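Local coordinates for protein SUMO-1 cysteine protease S273R (African swine fever virus pig/Kenya/KEN-50/1950, PDB 6LJ9) that is a viral cysteine protease that probably cleaves the pp220 and pp62 polyproteins into core-shell proteins and dampens host innate immune signalling, at residues Ser23-Ile29 and Glu71-Phe76; Lys28-Leu33 and Gly65-Ser69; Cys110-Asp116 and Cys155-Thr159. One frame throughout, in Å; residues are numbered along the deposited sequence.

Contact 1. Residues Ser23-Ile29 and Glu71-Phe76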
ATOM      1  N   SER B  23      -0.345   2.143  24.393  1.00 87.18           N
ATOM      2  CA  SER B  23      -1.521   1.489  24.947  1.00 61.27           C
ATOM      3  C   SER B  23      -2.454   1.097  23.809  1.00 50.75           C
ATOM      4  O   SER B  23      -2.720   1.904  22.912  1.00 58.52           O
ATOM      5  CB  SER B  23      -2.243   2.405  25.939  1.00 61.01           C
ATOM      6  OG  SER B  23      -3.431   1.803  26.420  1.00 58.21           O
ATOM      7  N   CYS B  24      -2.940  -0.144  23.841  1.00 41.53           N
ATOM      8  CA  CYS B  24      -3.861  -0.603  22.809  1.00 47.82           C
ATOM      9  C   CYS B  24      -5.292  -0.146  23.057  1.00 43.81           C
ATOM     10  O   CYS B  24      -6.106  -0.175  22.127  1.00 38.41           O
ATOM     11  CB  CYS B  24      -3.840  -2.130  22.702  1.00 51.65           C
ATOM     12  SG  CYS B  24      -2.229  -2.929  22.893  1.00 55.61           S
ATOM     13  N   LEU B  25      -5.615   0.275  24.276  1.00 37.82           N
ATOM     14  CA  LEU B  25      -6.992   0.578  24.637  1.00 47.47           C
ATOM     15  C   LEU B  25      -7.391   1.973  24.174  1.00 45.14           C
ATOM     16  O   LEU B  25      -6.558   2.874  24.042  1.00 42.72           O
ATOM     17  CB  LEU B  25      -7.184   0.466  26.150  1.00 42.71           C
ATOM     18  CG  LEU B  25      -6.936  -0.913  26.765  1.00 46.03           C
ATOM     19  CD1 LEU B  25      -6.905  -0.832  28.284  1.00 57.22           C
ATOM     20  CD2 LEU B  25      -7.996  -1.897  26.303  1.00 40.84           C
ATOM     21  N   SER B  26      -8.689   2.144  23.927  1.00 45.29           N
ATOM     22  CA  SER B  26      -9.221   3.465  23.631  1.00 50.85           C
ATOM     23  C   SER B  26      -9.042   4.379  24.836  1.00 54.81           C
ATOM     24  O   SER B  26      -9.005   3.930  25.985  1.00 62.99           O
ATOM     25  CB  SER B  26     -10.700   3.375  23.250  1.00 48.28           C
ATOM     26  OG  SER B  26     -10.893   2.499  22.154  1.00 56.70           O
ATOM     27  N   LYS B  27      -8.928   5.681  24.564  1.00 61.30           N
ATOM     28  CA  LYS B  27      -8.701   6.644  25.636  1.00 67.20           C
ATOM     29  C   LYS B  27      -9.883   6.745  26.591  1.00 59.08           C
ATOM     30  O   LYS B  27      -9.698   7.150  27.743  1.00 69.46           O
ATOM     31  CB  LYS B  27      -8.367   8.014  25.045  1.00 72.60           C
ATOM     32  CG  LYS B  27      -6.989   8.061  24.402  1.00 87.57           C
ATOM     33  CD  LYS B  27      -6.638   9.445  23.891  1.00 96.22           C
ATOM     34  CE  LYS B  27      -5.180   9.504  23.461  1.00 98.40           C
ATOM     35  NZ  LYS B  27      -4.842   8.424  22.493  1.00103.05           N
ATOM     36  N   LYS B  28     -11.087   6.383  26.146  1.00 47.82           N
ATOM     37  CA  LYS B  28     -12.204   6.264  27.077  1.00 48.43           C
ATOM     38  C   LYS B  28     -12.039   5.036  27.965  1.00 54.60           C
ATOM     39  O   LYS B  28     -12.218   5.112  29.185  1.00 67.12           O
ATOM     40  CB  LYS B  28     -13.528   6.196  26.315  1.00 44.10           C
ATOM     41  CG  LYS B  28     -14.723   5.871  27.199  1.00 63.94           C
ATOM     42  CD  LYS B  28     -15.958   5.538  26.377  1.00 81.25           C
ATOM     43  CE  LYS B  28     -17.120   5.137  27.273  1.00 93.44           C
ATOM     44  NZ  LYS B  28     -18.319   4.731  26.491  1.00101.30           N
ATOM     45  N   ILE B  29     -11.692   3.896  27.364  1.00 47.59           N
ATOM     46  CA  ILE B  29     -11.514   2.662  28.126  1.00 37.99           C
ATOM     47  C   ILE B  29     -10.326   2.780  29.072  1.00 31.68           C
ATOM     48  O   ILE B  29     -10.328   2.196  30.165  1.00 37.50           O
ATOM     49  CB  ILE B  29     -11.369   1.465  27.165  1.00 54.95           C
ATOM     50  CG1 ILE B  29     -12.647   1.292  26.342  1.00 62.82           C
ATOM     51  CG2 ILE B  29     -11.056   0.184  27.926  1.00 53.83           C
ATOM     52  CD1 ILE B  29     -13.892   1.101  27.182  1.00 63.49           C
ATOM     53  N   GLU B  71     -13.369  -3.946  21.842  1.00 47.95           N
ATOM     54  CA  GLU B  71     -11.995  -3.503  22.051  1.00 44.32           C
ATOM     55  C   GLU B  71     -11.007  -4.603  21.687  1.00 33.95           C
ATOM     56  O   GLU B  71      -9.947  -4.332  21.109  1.00 49.19           O
ATOM     57  CB  GLU B  71     -11.802  -3.066  23.505  1.00 50.06           C
ATOM     58  CG  GLU B  71     -10.609  -2.155  23.739  1.00 61.29           C
ATOM     59  CD  GLU B  71     -10.953  -0.688  23.562  1.00 72.70           C
ATOM     60  OE1 GLU B  71     -12.065  -0.390  23.077  1.00 64.84           O
ATOM     61  OE2 GLU B  71     -10.116   0.167  23.917  1.00 75.35           O
ATOM     62  N   LEU B  72     -11.343  -5.854  22.011  1.00 41.85           N
ATOM     63  CA  LEU B  72     -10.469  -6.975  21.684  1.00 34.11           C
ATOM     64  C   LEU B  72     -10.435  -7.252  20.187  1.00 39.15           C
ATOM     65  O   LEU B  72      -9.393  -7.655  19.658  1.00 51.91           O
ATOM     66  CB  LEU B  72     -10.918  -8.225  22.440  1.00 30.77           C
ATOM     67  CG  LEU B  72     -10.605  -8.302  23.934  1.00 38.08           C
ATOM     68  CD1 LEU B  72     -11.408  -9.415  24.581  1.00 39.02           C
ATOM     69  CD2 LEU B  72      -9.115  -8.524  24.150  1.00 24.45           C
ATOM     70  N   GLU B  73     -11.552  -7.042  19.487  1.00 44.17           N
ATOM     71  CA  GLU B  73     -11.607  -7.373  18.067  1.00 53.73           C
ATOM     72  C   GLU B  73     -11.031  -6.271  17.187  1.00 40.90           C
ATOM     73  O   GLU B  73     -10.578  -6.554  16.073  1.00 54.87           O
ATOM     74  CB  GLU B  73     -13.046  -7.664  17.641  1.00 67.79           C
ATOM     75  CG  GLU B  73     -13.691  -8.843  18.348  1.00 87.18           C
ATOM     76  CD  GLU B  73     -14.977  -9.290  17.679  1.00104.60           C
ATOM     77  OE1 GLU B  73     -14.947 -10.305  16.951  1.00110.81           O
ATOM     78  OE2 GLU B  73     -16.014  -8.622  17.873  1.00110.05           O
ATOM     79  N   THR B  74     -11.038  -5.020  17.654  1.00 36.12           N
ATOM     80  CA  THR B  74     -10.659  -3.893  16.814  1.00 41.01           C
ATOM     81  C   THR B  74      -9.317  -3.267  17.168  1.00 38.89           C
ATOM     82  O   THR B  74      -8.699  -2.653  16.294  1.00 39.40           O
ATOM     83  CB  THR B  74     -11.734  -2.798  16.871  1.00 31.59           C
ATOM     84  OG1 THR B  74     -11.880  -2.336  18.219  1.00 39.34           O
ATOM     85  CG2 THR B  74     -13.069  -3.336  16.376  1.00 36.13           C
ATOM     86  N   ARG B  75      -8.853  -3.400  18.410  1.00 36.00           N
ATOM     87  CA  ARG B  75      -7.623  -2.749  18.836  1.00 37.14           C
ATOM     88  C   ARG B  75      -6.557  -3.715  19.337  1.00 36.56           C
ATOM     89  O   ARG B  75      -5.479  -3.264  19.740  1.00 39.43           O
ATOM     90  CB  ARG B  75      -7.921  -1.711  19.926  1.00 32.71           C
ATOM     91  CG  ARG B  75      -8.831  -0.583  19.469  1.00 41.65           C
ATOM     92  CD  ARG B  75      -8.926   0.510  20.518  1.00 37.21           C
ATOM     93  NE  ARG B  75      -7.635   1.144  20.767  1.00 56.39           N
ATOM     94  CZ  ARG B  75      -7.213   2.246  20.154  1.00 51.81           C
ATOM     95  NH1 ARG B  75      -7.981   2.842  19.253  1.00 48.08           N
ATOM     96  NH2 ARG B  75      -6.022   2.753  20.444  1.00 57.95           N
ATOM     97  N   PHE B  76      -6.820  -5.018  19.325  1.00 32.33           N
ATOM     98  CA  PHE B  76      -5.841  -6.015  19.725  1.00 29.73           C
ATOM     99  C   PHE B  76      -5.645  -7.026  18.604  1.00 37.27           C
ATOM    100  O   PHE B  76      -6.482  -7.163  17.707  1.00 32.91           O
ATOM    101  CB  PHE B  76      -6.269  -6.746  21.005  1.00 21.80           C
ATOM    102  CG  PHE B  76      -6.161  -5.911  22.249  1.00 32.69           C
ATOM    103  CD1 PHE B  76      -7.184  -5.052  22.613  1.00 22.45           C
ATOM    104  CD2 PHE B  76      -5.042  -5.997  23.061  1.00 23.31           C
ATOM    105  CE1 PHE B  76      -7.091  -4.286  23.760  1.00 29.17           C
ATOM    106  CE2 PHE B  76      -4.942  -5.235  24.209  1.00 33.22           C
ATOM    107  CZ  PHE B  76      -5.969  -4.378  24.559  1.00 30.35           C
TER
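A helix can satisfy a neighbouring loop's backbone with its charged side chains, and Ser23-Ile29 against Glu71-Phe76 is a compact case. Two charged residues one helical turn apart, linked by the Arg75 N to Glu71 O bond (3.1 Å), each reach a backbone group across the gap. Glu71 turns its carboxylate so that OE2 accepts two hydrogen bonds from Ser26: one from Ser26 N, modelled very short at 2.4 Å and almost straight at 176°, the other from Ser26 OG at 3.0 Å. Ser26 holds the N-cap position of helix 27-32, yet its hydroxyl makes no capping bond. Arg75 serves the opposite polarity: its NE donates to Cys24 O, again very short at 2.4 Å, while Ser26 CA lies over one face of the guanidinium. Ser23 OG has its main partner in Glu48, which also accepts from Cys24 N; Leu25 N gives Ser23 OG a weak bond of 3.4 Å.

Beside these polar groups lies an apolar patch. Cys24 CB stands over the face of the Phe76 ring, 3.8 Å from its centroid, in a CH-pi contact, with Cys24 SG oblique at 4.5 Å from the same centroid. Leu25 CD2 meets the ring edge, 3.6 Å from Phe76 CE1. Cys24 is also disulfide-bonded to Cys14. The chemistry implies a turn fixed from several directions: one carboxylate and one guanidinium pair with a backbone donor and a backbone acceptor only two residues apart, while the aromatic ring covers the cysteine.

Contact 2. Residues Lys28-Leu33 and Gly65-Ser69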
ATOM      1  N   LYS B  28     -11.087   6.383  26.146  1.00 47.82           N
ATOM      2  CA  LYS B  28     -12.204   6.264  27.077  1.00 48.43           C
ATOM      3  C   LYS B  28     -12.039   5.036  27.965  1.00 54.60           C
ATOM      4  O   LYS B  28     -12.218   5.112  29.185  1.00 67.12           O
ATOM      5  CB  LYS B  28     -13.528   6.196  26.315  1.00 44.10           C
ATOM      6  CG  LYS B  28     -14.723   5.871  27.199  1.00 63.94           C
ATOM      7  CD  LYS B  28     -15.958   5.538  26.377  1.00 81.25           C
ATOM      8  CE  LYS B  28     -17.120   5.137  27.273  1.00 93.44           C
ATOM      9  NZ  LYS B  28     -18.319   4.731  26.491  1.00101.30           N
ATOM     10  N   ILE B  29     -11.692   3.896  27.364  1.00 47.59           N
ATOM     11  CA  ILE B  29     -11.514   2.662  28.126  1.00 37.99           C
ATOM     12  C   ILE B  29     -10.326   2.780  29.072  1.00 31.68           C
ATOM     13  O   ILE B  29     -10.328   2.196  30.165  1.00 37.50           O
ATOM     14  CB  ILE B  29     -11.369   1.465  27.165  1.00 54.95           C
ATOM     15  CG1 ILE B  29     -12.647   1.292  26.342  1.00 62.82           C
ATOM     16  CG2 ILE B  29     -11.056   0.184  27.926  1.00 53.83           C
ATOM     17  CD1 ILE B  29     -13.892   1.101  27.182  1.00 63.49           C
ATOM     18  N   GLN B  30      -9.297   3.533  28.675  1.00 39.11           N
ATOM     19  CA  GLN B  30      -8.204   3.840  29.594  1.00 40.87           C
ATOM     20  C   GLN B  30      -8.718   4.564  30.832  1.00 49.57           C
ATOM     21  O   GLN B  30      -8.312   4.252  31.958  1.00 46.63           O
ATOM     22  CB  GLN B  30      -7.141   4.682  28.891  1.00 51.37           C
ATOM     23  CG  GLN B  30      -6.161   3.900  28.033  1.00 66.04           C
ATOM     24  CD  GLN B  30      -4.962   4.739  27.630  1.00 76.04           C
ATOM     25  OE1 GLN B  30      -4.122   5.081  28.464  1.00 77.54           O
ATOM     26  NE2 GLN B  30      -4.881   5.082  26.351  1.00 83.26           N
ATOM     27  N   LYS B  31      -9.617   5.533  30.643  1.00 44.58           N
ATOM     28  CA  LYS B  31     -10.133   6.305  31.771  1.00 50.71           C
ATOM     29  C   LYS B  31     -11.013   5.449  32.674  1.00 52.75           C
ATOM     30  O   LYS B  31     -10.837   5.434  33.897  1.00 53.65           O
ATOM     31  CB  LYS B  31     -10.918   7.514  31.262  1.00 61.12           C
ATOM     32  CG  LYS B  31     -10.076   8.592  30.607  1.00 66.79           C
ATOM     33  CD  LYS B  31     -10.945   9.530  29.784  1.00 74.08           C
ATOM     34  CE  LYS B  31     -10.244  10.854  29.531  1.00 79.04           C
ATOM     35  NZ  LYS B  31      -8.886  10.670  28.949  1.00 83.74           N
ATOM     36  N   GLU B  32     -11.970   4.731  32.085  1.00 42.92           N
ATOM     37  CA  GLU B  32     -12.950   3.987  32.868  1.00 55.08           C
ATOM     38  C   GLU B  32     -12.342   2.803  33.612  1.00 57.42           C
ATOM     39  O   GLU B  32     -12.921   2.353  34.605  1.00 42.57           O
ATOM     40  CB  GLU B  32     -14.077   3.502  31.955  1.00 67.54           C
ATOM     41  CG  GLU B  32     -14.754   4.606  31.158  1.00 84.83           C
ATOM     42  CD  GLU B  32     -15.839   5.316  31.941  1.00104.81           C
ATOM     43  OE1 GLU B  32     -17.031   5.097  31.637  1.00112.41           O
ATOM     44  OE2 GLU B  32     -15.502   6.082  32.868  1.00106.09           O
ATOM     45  N   LEU B  33     -11.196   2.289  33.161  1.00 52.09           N
ATOM     46  CA  LEU B  33     -10.576   1.117  33.772  1.00 48.41           C
ATOM     47  C   LEU B  33      -9.201   1.422  34.355  1.00 48.87           C
ATOM     48  O   LEU B  33      -8.385   0.507  34.512  1.00 51.87           O
ATOM     49  CB  LEU B  33     -10.474  -0.023  32.756  1.00 44.61           C
ATOM     50  CG  LEU B  33     -11.783  -0.459  32.098  1.00 43.86           C
ATOM     51  CD1 LEU B  33     -11.544  -1.586  31.106  1.00 37.26           C
ATOM     52  CD2 LEU B  33     -12.792  -0.875  33.155  1.00 41.19           C
ATOM     53  N   GLY B  65     -21.352  -0.114  30.949  1.00 49.61           N
ATOM     54  CA  GLY B  65     -21.748  -0.145  29.553  1.00 37.64           C
ATOM     55  C   GLY B  65     -20.601  -0.048  28.573  1.00 41.77           C
ATOM     56  O   GLY B  65     -20.743   0.581  27.516  1.00 49.75           O
ATOM     57  N   LEU B  66     -19.464  -0.656  28.893  1.00 46.19           N
ATOM     58  CA  LEU B  66     -18.292  -0.642  28.029  1.00 50.79           C
ATOM     59  C   LEU B  66     -18.239  -1.939  27.232  1.00 58.30           C
ATOM     60  O   LEU B  66     -18.321  -3.031  27.806  1.00 71.90           O
ATOM     61  CB  LEU B  66     -17.013  -0.475  28.849  1.00 49.29           C
ATOM     62  CG  LEU B  66     -17.005   0.643  29.893  1.00 61.40           C
ATOM     63  CD1 LEU B  66     -15.702   0.617  30.669  1.00 68.72           C
ATOM     64  CD2 LEU B  66     -17.225   2.001  29.244  1.00 63.36           C
ATOM     65  N   ASP B  67     -18.100  -1.816  25.913  1.00 57.94           N
ATOM     66  CA  ASP B  67     -18.021  -2.975  25.027  1.00 58.79           C
ATOM     67  C   ASP B  67     -16.566  -3.423  24.969  1.00 58.64           C
ATOM     68  O   ASP B  67     -15.781  -2.961  24.140  1.00 43.92           O
ATOM     69  CB  ASP B  67     -18.570  -2.638  23.644  1.00 57.28           C
ATOM     70  CG  ASP B  67     -18.763  -3.866  22.776  1.00 72.87           C
ATOM     71  OD1 ASP B  67     -18.462  -4.984  23.243  1.00 74.52           O
ATOM     72  OD2 ASP B  67     -19.222  -3.713  21.625  1.00 82.42           O
ATOM     73  N   LEU B  68     -16.201  -4.341  25.868  1.00 53.99           N
ATOM     74  CA  LEU B  68     -14.842  -4.870  25.874  1.00 45.65           C
ATOM     75  C   LEU B  68     -14.602  -5.825  24.712  1.00 44.96           C
ATOM     76  O   LEU B  68     -13.466  -5.946  24.238  1.00 42.52           O
ATOM     77  CB  LEU B  68     -14.549  -5.576  27.197  1.00 43.70           C
ATOM     78  CG  LEU B  68     -14.502  -4.713  28.457  1.00 39.54           C
ATOM     79  CD1 LEU B  68     -13.996  -5.525  29.641  1.00 40.63           C
ATOM     80  CD2 LEU B  68     -13.637  -3.483  28.234  1.00 41.54           C
ATOM     81  N   SER B  69     -15.648  -6.512  24.247  1.00 48.30           N
ATOM     82  CA  SER B  69     -15.482  -7.446  23.137  1.00 53.50           C
ATOM     83  C   SER B  69     -15.084  -6.719  21.859  1.00 51.94           C
ATOM     84  O   SER B  69     -14.293  -7.237  21.063  1.00 52.75           O
ATOM     85  CB  SER B  69     -16.768  -8.244  22.921  1.00 60.86           C
ATOM     86  OG  SER B  69     -17.096  -9.013  24.065  1.00 75.42           O
TER
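Leu66 shows how a single leucine in a connecting loop can carry the largest share of an interface: of the 251 Å² buried between Lys28-Leu33 and Gly65-Ser69, 102 Å² belongs to it. Its side chain packs against one side of helix 27-32 and the residue after it. Leu66 CB rests 3.9 Å from Ile29 CD1, and its CD1 lies 3.6 Å from Glu32 CB and 4.1 Å from Leu33 CD2. On the solvent side Leu66 CD2 meets Lys28 CE at 3.7 Å, so the aliphatic parts of two charged residues border the leucine. Ile29, the next most covered, has a CA-to-CB bond pointing sideways, but its CD1 reaches Leu66 and its CG2 approaches Leu68 CD2 at 4.5 Å. Leu68 completes the trio, its CD2 also lying 4.0 Å from Leu33 CD1. No hydrogen bond crosses the contact. Between the two leucines Asp67 N-caps the following helix, its OD1 accepting a weak hydrogen bond from Lys70 N. Leu66 and Leu68 both touch Ala61 of helix 55-64, Leu33 packs on Val57 and Tyr60 of that helix, and Ile52 meets Leu33 and Leu68, so the contact occupies the seam where helices 27-32, 55-64 and 68-75 converge.

Contact 3. Residues Cys110-Asp116 and Cys155-Thr159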
ATOM      1  N   CYS B 110      -8.347 -14.660   1.925  1.00 30.53           N
ATOM      2  CA  CYS B 110      -9.318 -15.641   1.466  1.00 43.57           C
ATOM      3  C   CYS B 110     -10.351 -15.904   2.562  1.00 50.71           C
ATOM      4  O   CYS B 110     -10.017 -15.856   3.751  1.00 49.49           O
ATOM      5  CB  CYS B 110      -8.615 -16.942   1.077  1.00 51.37           C
ATOM      6  SG  CYS B 110      -7.725 -17.740   2.422  1.00 80.27           S
ATOM      7  N   PRO B 111     -11.619 -16.165   2.205  1.00 65.97           N
ATOM      8  CA  PRO B 111     -12.642 -16.383   3.240  1.00 61.08           C
ATOM      9  C   PRO B 111     -12.422 -17.655   4.045  1.00 78.43           C
ATOM     10  O   PRO B 111     -11.485 -18.419   3.790  1.00 68.36           O
ATOM     11  CB  PRO B 111     -13.949 -16.448   2.438  1.00 45.69           C
ATOM     12  CG  PRO B 111     -13.661 -15.744   1.167  1.00 62.41           C
ATOM     13  CD  PRO B 111     -12.212 -16.034   0.865  1.00 73.17           C
ATOM     14  N   PHE B 112     -13.301 -17.893   5.022  1.00 97.87           N
ATOM     15  CA  PHE B 112     -13.121 -19.027   5.922  1.00109.08           C
ATOM     16  C   PHE B 112     -13.486 -20.345   5.248  1.00120.12           C
ATOM     17  O   PHE B 112     -12.870 -21.377   5.536  1.00120.48           O
ATOM     18  CB  PHE B 112     -13.957 -18.824   7.188  1.00104.62           C
ATOM     19  CG  PHE B 112     -13.685 -19.830   8.277  1.00100.58           C
ATOM     20  CD1 PHE B 112     -14.379 -21.029   8.325  1.00101.92           C
ATOM     21  CD2 PHE B 112     -12.749 -19.566   9.265  1.00 95.87           C
ATOM     22  CE1 PHE B 112     -14.134 -21.952   9.327  1.00 99.24           C
ATOM     23  CE2 PHE B 112     -12.499 -20.485  10.270  1.00100.95           C
ATOM     24  CZ  PHE B 112     -13.193 -21.678  10.300  1.00102.37           C
ATOM     25  N   SER B 113     -14.475 -20.333   4.351  1.00128.69           N
ATOM     26  CA  SER B 113     -14.928 -21.578   3.736  1.00134.88           C
ATOM     27  C   SER B 113     -13.920 -22.088   2.713  1.00138.55           C
ATOM     28  O   SER B 113     -13.605 -23.284   2.680  1.00140.68           O
ATOM     29  CB  SER B 113     -16.296 -21.373   3.088  1.00133.33           C
ATOM     30  OG  SER B 113     -16.811 -22.594   2.586  1.00132.96           O
ATOM     31  N   MET B 114     -13.403 -21.197   1.868  1.00137.52           N
ATOM     32  CA  MET B 114     -12.433 -21.586   0.852  1.00137.71           C
ATOM     33  C   MET B 114     -11.016 -21.573   1.410  1.00131.97           C
ATOM     34  O   MET B 114     -10.058 -21.310   0.674  1.00128.54           O
ATOM     35  CB  MET B 114     -12.512 -20.662  -0.364  1.00141.40           C
ATOM     36  CG  MET B 114     -13.782 -20.787  -1.180  1.00141.03           C
ATOM     37  SD  MET B 114     -13.600 -19.979  -2.781  1.00139.83           S
ATOM     38  CE  MET B 114     -12.860 -18.426  -2.283  1.00135.82           C
ATOM     39  N   MET B 115     -10.868 -21.858   2.701  1.00133.76           N
ATOM     40  CA  MET B 115      -9.560 -21.768   3.341  1.00138.89           C
ATOM     41  C   MET B 115      -8.789 -23.084   3.247  1.00154.34           C
ATOM     42  O   MET B 115      -7.706 -23.132   2.657  1.00156.60           O
ATOM     43  CB  MET B 115      -9.717 -21.341   4.804  1.00124.33           C
ATOM     44  CG  MET B 115      -8.404 -20.962   5.462  1.00108.85           C
ATOM     45  SD  MET B 115      -8.528 -20.858   7.252  1.00 91.45           S
ATOM     46  CE  MET B 115      -9.836 -19.654   7.396  1.00 93.40           C
ATOM     47  N   ASP B 116      -9.340 -24.161   3.820  1.00162.84           N
ATOM     48  CA  ASP B 116      -8.633 -25.438   3.953  1.00166.91           C
ATOM     49  C   ASP B 116      -9.472 -26.552   3.324  1.00155.10           C
ATOM     50  O   ASP B 116      -9.940 -27.455   4.020  1.00158.63           O
ATOM     51  CB  ASP B 116      -8.338 -25.749   5.422  1.00182.01           C
ATOM     52  CG  ASP B 116      -7.922 -24.527   6.210  1.00193.97           C
ATOM     53  OD1 ASP B 116      -7.088 -23.751   5.708  1.00198.15           O
ATOM     54  OD2 ASP B 116      -8.429 -24.343   7.337  1.00197.84           O
ATOM     55  N   CYS B 155      -3.564 -16.978   1.351  1.00 22.62           N
ATOM     56  CA  CYS B 155      -4.395 -18.021   1.931  1.00 17.05           C
ATOM     57  C   CYS B 155      -3.501 -19.075   2.565  1.00 29.30           C
ATOM     58  O   CYS B 155      -2.409 -19.363   2.069  1.00 32.93           O
ATOM     59  CB  CYS B 155      -5.309 -18.656   0.877  1.00 34.31           C
ATOM     60  SG  CYS B 155      -6.838 -19.341   1.543  1.00 75.92           S
ATOM     61  N   VAL B 156      -3.977 -19.636   3.673  1.00 17.20           N
ATOM     62  CA  VAL B 156      -3.312 -20.730   4.371  1.00 16.86           C
ATOM     63  C   VAL B 156      -4.266 -21.912   4.392  1.00 23.91           C
ATOM     64  O   VAL B 156      -5.424 -21.769   4.800  1.00 27.40           O
ATOM     65  CB  VAL B 156      -2.907 -20.332   5.803  1.00 22.43           C
ATOM     66  CG1 VAL B 156      -2.215 -21.492   6.500  1.00 20.32           C
ATOM     67  CG2 VAL B 156      -2.016 -19.100   5.784  1.00 16.83           C
ATOM     68  N   LEU B 157      -3.788 -23.075   3.954  1.00 22.32           N
ATOM     69  CA  LEU B 157      -4.633 -24.251   3.825  1.00 29.72           C
ATOM     70  C   LEU B 157      -3.986 -25.452   4.502  1.00 35.73           C
ATOM     71  O   LEU B 157      -2.773 -25.491   4.729  1.00 37.54           O
ATOM     72  CB  LEU B 157      -4.931 -24.573   2.354  1.00 36.25           C
ATOM     73  CG  LEU B 157      -3.752 -24.825   1.417  1.00 43.40           C
ATOM     74  CD1 LEU B 157      -3.661 -26.300   1.056  1.00 53.59           C
ATOM     75  CD2 LEU B 157      -3.885 -23.971   0.170  1.00 44.74           C
ATOM     76  N   ASN B 158      -4.823 -26.436   4.818  1.00 34.05           N
ATOM     77  CA  ASN B 158      -4.404 -27.656   5.495  1.00 37.74           C
ATOM     78  C   ASN B 158      -4.285 -28.774   4.466  1.00 41.90           C
ATOM     79  O   ASN B 158      -5.247 -29.066   3.748  1.00 48.37           O
ATOM     80  CB  ASN B 158      -5.403 -28.033   6.589  1.00 47.92           C
ATOM     81  CG  ASN B 158      -4.881 -29.114   7.516  1.00 54.99           C
ATOM     82  OD1 ASN B 158      -3.908 -29.801   7.206  1.00 62.60           O
ATOM     83  ND2 ASN B 158      -5.532 -29.271   8.662  1.00 51.68           N
ATOM     84  N   THR B 159      -3.111 -29.399   4.401  1.00 50.71           N
ATOM     85  CA  THR B 159      -2.854 -30.489   3.468  1.00 50.36           C
ATOM     86  C   THR B 159      -3.255 -31.849   4.023  1.00 52.88           C
ATOM     87  O   THR B 159      -2.843 -32.874   3.471  1.00 53.31           O
ATOM     88  CB  THR B 159      -1.375 -30.516   3.074  1.00 59.00           C
ATOM     89  OG1 THR B 159      -0.569 -30.699   4.244  1.00 56.87           O
ATOM     90  CG2 THR B 159      -0.983 -29.217   2.391  1.00 63.85           C
TER
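Where a loop is tied to a strand covalently, side-chain torsions show how the tie is accommodated. Cys110 adopts a p rotamer (chi1 61°) and Cys155 a t rotamer (chi1 -153°), both with CB directed toward the partner segment; the sulfurs join at 2.0 Å, Cys110 SG to Cys155 SG, with a chi3 of 85° that makes the bridge right-handed and close to the relaxed quarter turn. From Cys110 the chain swings out through a type I turn, Phe112 to Met115, and returns to the strand at Asp116, whose CA is 4.2 Å from that of Leu157. Met115, extended through chi1 and chi2 (both t), lays its CG 3.2 Å from Val156 O, while its own carbonyl O lies 3.1 Å from Leu157 CB. Asp116, poorly ordered, has chi1 at -40°; its OD1 is modelled 2.7 Å from Val156 O, two acceptors that make no hydrogen bond.

The side chains of Val156 and Leu157 find their main partners elsewhere: Val156 (t) touches Ser236, Leu237 and Ile240 of helix 232-244; Leu157 (p, with chi2 between wells at 108°) leads away to Val170 and Ile172. Asn158 (t) places its CB 3.9 Å from Asp116 CB and uses OD1 to accept from His168 N and Asp160 N; its side chain is about 5 Å from that of His168. The disulfide staples the loop after edge strand 107-109 to the adjacent strand of the central mixed sheet; that strand's far end at Asn158 lies near His168 and Cys232, the inferred catalytic residues of a Ulp1-like cysteine protease of the C63 family.

How the contacts relate
Contacts 1 and 2 share helices 27-32 and 68-75 and residues Lys28 and Ile29; their centres are 8 Å apart, and contact 2 nests along the chain inside the loop closed by contact 1. Both are largely buried, yet their chemistry divides: contact 1 is rich in charged groups bonded to backbone, contact 2 is apolar, with no hydrogen bond across it and charged residues at its margin joining through aliphatic carbons. Contact 3 lies 29 Å from contact 1, centre to centre, on the opposite side of the chain's centre. Only partly buried though more central, it joins loop to strand and replaces hydrogen bonding across its segments with a disulfide, its Asn158 end close to the inferred catalytic residues.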